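Translation initiation factor eIF2B subunit delta (Schizosaccharomyces pombe, PDB 5B04) forms part of the eIF2B complex, which catalyses the exchange of GDP for GTP on the gamma subunit of initiation factor eIF2. Local coordinates at residues L167-Y178 against L190-L201. Numbering follows the deposited sequence.
Sequences LLKTFKIVIQDY and LTTHINSQIAYL
Methyl CD1 of L190 lies over the centre of the Y178 ring, 3.6 Å from its centroid, a CH-pi contact. With CG anti to the backbone N (chi1 177°), Y178, the residue following D177, carries its ring across to helix 186-204. There Y178 CD1 comes to 3.3 Å from H193 ND1, the two rings set obliquely with planes at 34°, and the hydroxyl is hydrogen-bonded to H189. Were Y178 replaced by an alanine, the L190 methyl would probably lose the aromatic face it lies on, and H189 its hydroxyl partner. I175 meets L190 at about a right angle, its CG1 3.9 Å from L190 CD1. The two helices belong to the N-terminal helical bundle that precedes the Rossmann-like sheet; their segments run at 135° to each other, and the axes approach to 11.0 Å. The flat ring of F171 suits the hole among I194, Q197, I198 and L201, where it sits as a knob; its CZ is 3.9 Å from I198 CG1, while I194 CD1 covers one face. Short, branched V174 points at the other helix and needs one methyl, CG1, to reach I194 CD1 at 3.9 Å. Q197 OE1 accepts from H142 N and NE2 donates to D140 O, satisfying the buried amide. At the other end, L167 CD1 meets L201 CD1 at 3.6 Å.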
ATOM      1  N   LEU G 167      23.480 -30.053  13.540  1.00 74.17           N
ATOM      2  CA  LEU G 167      22.417 -30.422  14.470  1.00 72.80           C
ATOM      3  C   LEU G 167      22.179 -31.926  14.470  1.00 78.96           C
ATOM      4  O   LEU G 167      22.035 -32.544  15.524  1.00 79.25           O
ATOM      5  CB  LEU G 167      21.117 -29.695  14.124  1.00 65.75           C
ATOM      6  CG  LEU G 167      19.919 -30.032  15.013  1.00 70.97           C
ATOM      7  CD1 LEU G 167      20.123 -29.482  16.414  1.00 74.47           C
ATOM      8  CD2 LEU G 167      18.625 -29.511  14.408  1.00 68.84           C
ATOM      9  N   LEU G 168      22.139 -32.506  13.275  1.00 78.22           N
ATOM     10  CA  LEU G 168      21.881 -33.931  13.124  1.00 81.59           C
ATOM     11  C   LEU G 168      23.050 -34.769  13.632  1.00 87.16           C
ATOM     12  O   LEU G 168      22.855 -35.689  14.424  1.00 91.48           O
ATOM     13  CB  LEU G 168      21.580 -34.263  11.662  1.00 75.73           C
ATOM     14  CG  LEU G 168      20.222 -33.758  11.169  1.00 70.84           C
ATOM     15  CD1 LEU G 168      20.041 -34.018   9.684  1.00 64.28           C
ATOM     16  CD2 LEU G 168      19.099 -34.401  11.968  1.00 49.54           C
ATOM     17  N   LYS G 169      24.258 -34.439  13.183  1.00 79.94           N
ATOM     18  CA  LYS G 169      25.464 -35.151  13.601  1.00 75.69           C
ATOM     19  C   LYS G 169      25.653 -35.099  15.114  1.00 78.73           C
ATOM     20  O   LYS G 169      26.167 -36.042  15.717  1.00 84.40           O
ATOM     21  CB  LYS G 169      26.696 -34.575  12.898  1.00 72.06           C
ATOM     22  CG  LYS G 169      26.732 -34.831  11.402  1.00 69.24           C
ATOM     23  CD  LYS G 169      27.776 -33.969  10.710  1.00 81.17           C
ATOM     24  CE  LYS G 169      29.183 -34.321  11.159  1.00101.30           C
ATOM     25  NZ  LYS G 169      30.205 -33.505  10.444  1.00 82.72           N
ATOM     26  N   THR G 170      25.234 -33.993  15.720  1.00 77.47           N
ATOM     27  CA  THR G 170      25.278 -33.851  17.170  1.00 80.62           C
ATOM     28  C   THR G 170      24.273 -34.793  17.823  1.00 74.13           C
ATOM     29  O   THR G 170      24.578 -35.445  18.823  1.00 90.14           O
ATOM     30  CB  THR G 170      24.986 -32.401  17.607  1.00 81.53           C
ATOM     31  OG1 THR G 170      26.047 -31.545  17.165  1.00 76.58           O
ATOM     32  CG2 THR G 170      24.867 -32.305  19.122  1.00 55.94           C
ATOM     33  N   PHE G 171      23.079 -34.871  17.245  1.00 77.39           N
ATOM     34  CA  PHE G 171      22.017 -35.708  17.793  1.00 82.89           C
ATOM     35  C   PHE G 171      22.336 -37.195  17.681  1.00 82.66           C
ATOM     36  O   PHE G 171      21.813 -38.003  18.448  1.00 85.54           O
ATOM     37  CB  PHE G 171      20.686 -35.403  17.105  1.00 74.12           C
ATOM     38  CG  PHE G 171      19.987 -34.191  17.655  1.00 77.39           C
ATOM     39  CD1 PHE G 171      20.428 -33.594  18.824  1.00 95.99           C
ATOM     40  CD2 PHE G 171      18.886 -33.654  17.008  1.00 76.79           C
ATOM     41  CE1 PHE G 171      19.788 -32.480  19.335  1.00110.42           C
ATOM     42  CE2 PHE G 171      18.241 -32.541  17.515  1.00 85.94           C
ATOM     43  CZ  PHE G 171      18.693 -31.954  18.680  1.00 98.63           C
ATOM     44  N   LYS G 172      23.187 -37.558  16.726  1.00 81.14           N
ATOM     45  CA  LYS G 172      23.653 -38.935  16.638  1.00 89.66           C
ATOM     46  C   LYS G 172      24.531 -39.240  17.841  1.00 87.72           C
ATOM     47  O   LYS G 172      24.368 -40.270  18.490  1.00104.41           O
ATOM     48  CB  LYS G 172      24.422 -39.189  15.341  1.00 79.13           C
ATOM     49  CG  LYS G 172      23.734 -38.667  14.097  1.00 92.39           C
ATOM     50  CD  LYS G 172      24.248 -39.348  12.835  1.00 90.03           C
ATOM     51  CE  LYS G 172      25.706 -39.745  12.940  1.00 77.97           C
ATOM     52  NZ  LYS G 172      26.181 -40.368  11.674  1.00 74.75           N
ATOM     53  N   ILE G 173      25.454 -38.328  18.130  1.00 82.85           N
ATOM     54  CA  ILE G 173      26.290 -38.414  19.322  1.00 76.05           C
ATOM     55  C   ILE G 173      25.415 -38.478  20.568  1.00 83.19           C
ATOM     56  O   ILE G 173      25.697 -39.231  21.501  1.00 97.16           O
ATOM     57  CB  ILE G 173      27.254 -37.211  19.430  1.00 75.17           C
ATOM     58  CG1 ILE G 173      28.185 -37.154  18.217  1.00 90.30           C
ATOM     59  CG2 ILE G 173      28.058 -37.278  20.720  1.00 77.05           C
ATOM     60  CD1 ILE G 173      29.415 -38.030  18.341  1.00 88.52           C
ATOM     61  N   VAL G 174      24.347 -37.685  20.568  1.00 79.73           N
ATOM     62  CA  VAL G 174      23.386 -37.688  21.662  1.00 86.12           C
ATOM     63  C   VAL G 174      22.780 -39.075  21.844  1.00 94.25           C
ATOM     64  O   VAL G 174      22.836 -39.644  22.931  1.00106.51           O
ATOM     65  CB  VAL G 174      22.254 -36.670  21.427  1.00 79.76           C
ATOM     66  CG1 VAL G 174      21.134 -36.871  22.438  1.00 80.24           C
ATOM     67  CG2 VAL G 174      22.795 -35.254  21.496  1.00 77.12           C
ATOM     68  N   ILE G 175      22.218 -39.615  20.767  1.00 94.81           N
ATOM     69  CA  ILE G 175      21.580 -40.926  20.804  1.00106.94           C
ATOM     70  C   ILE G 175      22.605 -42.042  21.026  1.00103.05           C
ATOM     71  O   ILE G 175      22.335 -43.010  21.741  1.00101.45           O
ATOM     72  CB  ILE G 175      20.779 -41.190  19.505  1.00104.17           C
ATOM     73  CG1 ILE G 175      19.537 -40.297  19.465  1.00 89.36           C
ATOM     74  CG2 ILE G 175      20.365 -42.648  19.399  1.00106.00           C
ATOM     75  CD1 ILE G 175      18.721 -40.434  18.199  1.00 92.65           C
ATOM     76  N   GLN G 176      23.787 -41.893  20.433  1.00 99.29           N
ATOM     77  CA  GLN G 176      24.849 -42.885  20.592  1.00 89.67           C
ATOM     78  C   GLN G 176      25.291 -43.004  22.049  1.00102.45           C
ATOM     79  O   GLN G 176      25.466 -44.109  22.563  1.00102.19           O
ATOM     80  CB  GLN G 176      26.052 -42.538  19.710  1.00 95.31           C
ATOM     81  CG  GLN G 176      27.199 -43.531  19.799  1.00103.77           C
ATOM     82  CD  GLN G 176      26.871 -44.863  19.151  1.00112.81           C
ATOM     83  OE1 GLN G 176      26.169 -45.693  19.729  1.00112.58           O
ATOM     84  NE2 GLN G 176      27.381 -45.073  17.943  1.00114.81           N
ATOM     85  N   ASP G 177      25.469 -41.864  22.709  1.00107.88           N
ATOM     86  CA  ASP G 177      25.874 -41.848  24.111  1.00 96.77           C
ATOM     87  C   ASP G 177      24.653 -42.057  25.004  1.00107.89           C
ATOM     88  O   ASP G 177      24.785 -42.257  26.210  1.00118.84           O
ATOM     89  CB  ASP G 177      26.595 -40.541  24.452  1.00 85.49           C
ATOM     90  CG  ASP G 177      28.003 -40.489  23.892  1.00105.17           C
ATOM     91  OD1 ASP G 177      28.570 -41.564  23.601  1.00107.73           O
ATOM     92  OD2 ASP G 177      28.545 -39.372  23.749  1.00109.26           O
ATOM     93  N   TYR G 178      23.469 -42.007  24.401  1.00109.44           N
ATOM     94  CA  TYR G 178      22.223 -42.168  25.145  1.00113.69           C
ATOM     95  C   TYR G 178      22.049 -43.563  25.732  1.00114.57           C
ATOM     96  O   TYR G 178      22.114 -44.562  25.014  1.00109.95           O
ATOM     97  CB  TYR G 178      21.028 -41.850  24.245  1.00108.01           C
ATOM     98  CG  TYR G 178      19.682 -42.065  24.892  1.00108.42           C
ATOM     99  CD1 TYR G 178      19.171 -41.149  25.804  1.00118.86           C
ATOM    100  CD2 TYR G 178      18.913 -43.176  24.581  1.00109.47           C
ATOM    101  CE1 TYR G 178      17.936 -41.343  26.394  1.00109.22           C
ATOM    102  CE2 TYR G 178      17.681 -43.377  25.164  1.00111.65           C
ATOM    103  CZ  TYR G 178      17.195 -42.459  26.069  1.00113.21           C
ATOM    104  OH  TYR G 178      15.964 -42.660  26.650  1.00105.26           O
ATOM    105  N   LEU G 190      13.374 -41.777  24.520  1.00112.43           N
ATOM    106  CA  LEU G 190      14.418 -41.145  23.718  1.00102.00           C
ATOM    107  C   LEU G 190      13.921 -39.806  23.189  1.00 96.77           C
ATOM    108  O   LEU G 190      14.689 -38.852  23.076  1.00 92.23           O
ATOM    109  CB  LEU G 190      14.868 -42.041  22.560  1.00 80.00           C
ATOM    110  CG  LEU G 190      15.955 -41.459  21.642  1.00 83.29           C
ATOM    111  CD1 LEU G 190      17.137 -40.904  22.428  1.00103.59           C
ATOM    112  CD2 LEU G 190      16.435 -42.479  20.616  1.00 96.38           C
ATOM    113  N   THR G 191      12.630 -39.738  22.884  1.00110.10           N
ATOM    114  CA  THR G 191      12.043 -38.519  22.344  1.00101.87           C
ATOM    115  C   THR G 191      11.985 -37.407  23.388  1.00101.79           C
ATOM    116  O   THR G 191      11.951 -36.227  23.041  1.00105.81           O
ATOM    117  CB  THR G 191      10.629 -38.772  21.794  1.00 98.69           C
ATOM    118  OG1 THR G 191      10.086 -37.547  21.290  1.00 90.87           O
ATOM    119  CG2 THR G 191       9.716 -39.319  22.881  1.00 95.55           C
ATOM    120  N   THR G 192      11.976 -37.784  24.663  1.00102.29           N
ATOM    121  CA  THR G 192      11.930 -36.810  25.750  1.00103.73           C
ATOM    122  C   THR G 192      13.317 -36.231  26.010  1.00 97.89           C
ATOM    123  O   THR G 192      13.471 -35.023  26.197  1.00 86.58           O
ATOM    124  CB  THR G 192      11.380 -37.435  27.046  1.00 98.59           C
ATOM    125  OG1 THR G 192      10.011 -37.810  26.853  1.00109.39           O
ATOM    126  CG2 THR G 192      11.469 -36.448  28.200  1.00 97.38           C
ATOM    127  N   HIS G 193      14.320 -37.103  26.017  1.00100.51           N
ATOM    128  CA  HIS G 193      15.704 -36.684  26.200  1.00 82.05           C
ATOM    129  C   HIS G 193      16.132 -35.757  25.068  1.00 84.53           C
ATOM    130  O   HIS G 193      16.825 -34.765  25.291  1.00 84.22           O
ATOM    131  CB  HIS G 193      16.627 -37.901  26.272  1.00 86.60           C
ATOM    132  CG  HIS G 193      18.047 -37.566  26.610  1.00 79.53           C
ATOM    133  ND1 HIS G 193      19.100 -37.864  25.773  1.00 84.48           N
ATOM    134  CD2 HIS G 193      18.587 -36.962  27.695  1.00 74.82           C
ATOM    135  CE1 HIS G 193      20.229 -37.456  26.327  1.00 91.58           C
ATOM    136  NE2 HIS G 193      19.944 -36.905  27.494  1.00101.03           N
ATOM    137  N   ILE G 194      15.707 -36.090  23.852  1.00 87.23           N
ATOM    138  CA  ILE G 194      15.955 -35.249  22.688  1.00 77.41           C
ATOM    139  C   ILE G 194      15.308 -33.879  22.872  1.00 79.32           C
ATOM    140  O   ILE G 194      15.928 -32.849  22.605  1.00 96.31           O
ATOM    141  CB  ILE G 194      15.426 -35.906  21.394  1.00 82.76           C
ATOM    142  CG1 ILE G 194      16.350 -37.045  20.958  1.00 81.28           C
ATOM    143  CG2 ILE G 194      15.309 -34.884  20.276  1.00 84.52           C
ATOM    144  CD1 ILE G 194      17.742 -36.590  20.575  1.00 89.09           C
ATOM    145  N   ASN G 195      14.065 -33.876  23.347  1.00 80.54           N
ATOM    146  CA  ASN G 195      13.328 -32.639  23.590  1.00 86.24           C
ATOM    147  C   ASN G 195      14.044 -31.703  24.559  1.00 85.69           C
ATOM    148  O   ASN G 195      13.925 -30.483  24.456  1.00 92.05           O
ATOM    149  CB  ASN G 195      11.926 -32.951  24.120  1.00 79.93           C
ATOM    150  CG  ASN G 195      10.958 -33.336  23.018  1.00 84.56           C
ATOM    151  OD1 ASN G 195      11.349 -33.508  21.864  1.00 78.88           O
ATOM    152  ND2 ASN G 195       9.685 -33.473  23.372  1.00 81.07           N
ATOM    153  N   SER G 196      14.787 -32.280  25.498  1.00 88.45           N
ATOM    154  CA  SER G 196      15.555 -31.491  26.455  1.00 82.95           C
ATOM    155  C   SER G 196      16.687 -30.747  25.758  1.00 86.98           C
ATOM    156  O   SER G 196      16.918 -29.566  26.016  1.00 84.68           O
ATOM    157  CB  SER G 196      16.114 -32.384  27.564  1.00 84.18           C
ATOM    158  OG  SER G 196      15.077 -32.884  28.389  1.00107.59           O
ATOM    159  N   GLN G 197      17.389 -31.449  24.873  1.00 84.53           N
ATOM    160  CA  GLN G 197      18.495 -30.860  24.130  1.00 80.57           C
ATOM    161  C   GLN G 197      17.993 -29.753  23.209  1.00 87.12           C
ATOM    162  O   GLN G 197      18.653 -28.730  23.032  1.00 91.48           O
ATOM    163  CB  GLN G 197      19.230 -31.930  23.318  1.00 76.60           C
ATOM    164  CG  GLN G 197      19.443 -33.244  24.058  1.00 85.49           C
ATOM    165  CD  GLN G 197      20.198 -33.073  25.363  1.00 81.31           C
ATOM    166  OE1 GLN G 197      21.424 -32.971  25.376  1.00 88.36           O
ATOM    167  NE2 GLN G 197      19.466 -33.049  26.471  1.00 83.65           N
ATOM    168  N   ILE G 198      16.816 -29.967  22.629  1.00 81.35           N
ATOM    169  CA  ILE G 198      16.206 -28.996  21.729  1.00 81.51           C
ATOM    170  C   ILE G 198      15.821 -27.718  22.468  1.00 83.83           C
ATOM    171  O   ILE G 198      16.068 -26.612  21.983  1.00 89.84           O
ATOM    172  CB  ILE G 198      14.956 -29.580  21.038  1.00 77.40           C
ATOM    173  CG1 ILE G 198      15.335 -30.793  20.188  1.00 80.80           C
ATOM    174  CG2 ILE G 198      14.275 -28.526  20.178  1.00 74.07           C
ATOM    175  CD1 ILE G 198      14.156 -31.447  19.501  1.00 87.24           C
ATOM    176  N   ALA G 199      15.222 -27.878  23.644  1.00 81.36           N
ATOM    177  CA  ALA G 199      14.768 -26.745  24.447  1.00 83.61           C
ATOM    178  C   ALA G 199      15.925 -25.826  24.827  1.00 89.44           C
ATOM    179  O   ALA G 199      15.770 -24.606  24.876  1.00 77.65           O
ATOM    180  CB  ALA G 199      14.054 -27.237  25.696  1.00 65.22           C
ATOM    181  N   TYR G 200      17.083 -26.419  25.096  1.00 79.32           N
ATOM    182  CA  TYR G 200      18.279 -25.651  25.413  1.00 80.14           C
ATOM    183  C   TYR G 200      18.803 -24.926  24.178  1.00 87.11           C
ATOM    184  O   TYR G 200      19.195 -23.762  24.251  1.00 89.19           O
ATOM    185  CB  TYR G 200      19.363 -26.564  25.991  1.00 88.18           C
ATOM    186  CG  TYR G 200      20.754 -25.967  25.968  1.00 90.73           C
ATOM    187  CD1 TYR G 200      21.140 -25.017  26.905  1.00 93.49           C
ATOM    188  CD2 TYR G 200      21.684 -26.363  25.015  1.00 93.44           C
ATOM    189  CE1 TYR G 200      22.412 -24.471  26.887  1.00 92.98           C
ATOM    190  CE2 TYR G 200      22.956 -25.824  24.989  1.00 91.75           C
ATOM    191  CZ  TYR G 200      23.315 -24.879  25.927  1.00 88.57           C
ATOM    192  OH  TYR G 200      24.582 -24.342  25.903  1.00 95.80           O
ATOM    193  N   LEU G 201      18.800 -25.621  23.046  1.00 95.82           N
ATOM    194  CA  LEU G 201      19.321 -25.071  21.799  1.00 87.31           C
ATOM    195  C   LEU G 201      18.487 -23.901  21.285  1.00 84.10           C
ATOM    196  O   LEU G 201      19.029 -22.935  20.749  1.00 84.77           O
ATOM    197  CB  LEU G 201      19.397 -26.163  20.729  1.00 72.69           C
ATOM    198  CG  LEU G 201      20.525 -27.181  20.893  1.00 72.87           C
ATOM    199  CD1 LEU G 201      20.433 -28.257  19.827  1.00 89.61           C
ATOM    200  CD2 LEU G 201      21.878 -26.491  20.841  1.00 82.02           C
TER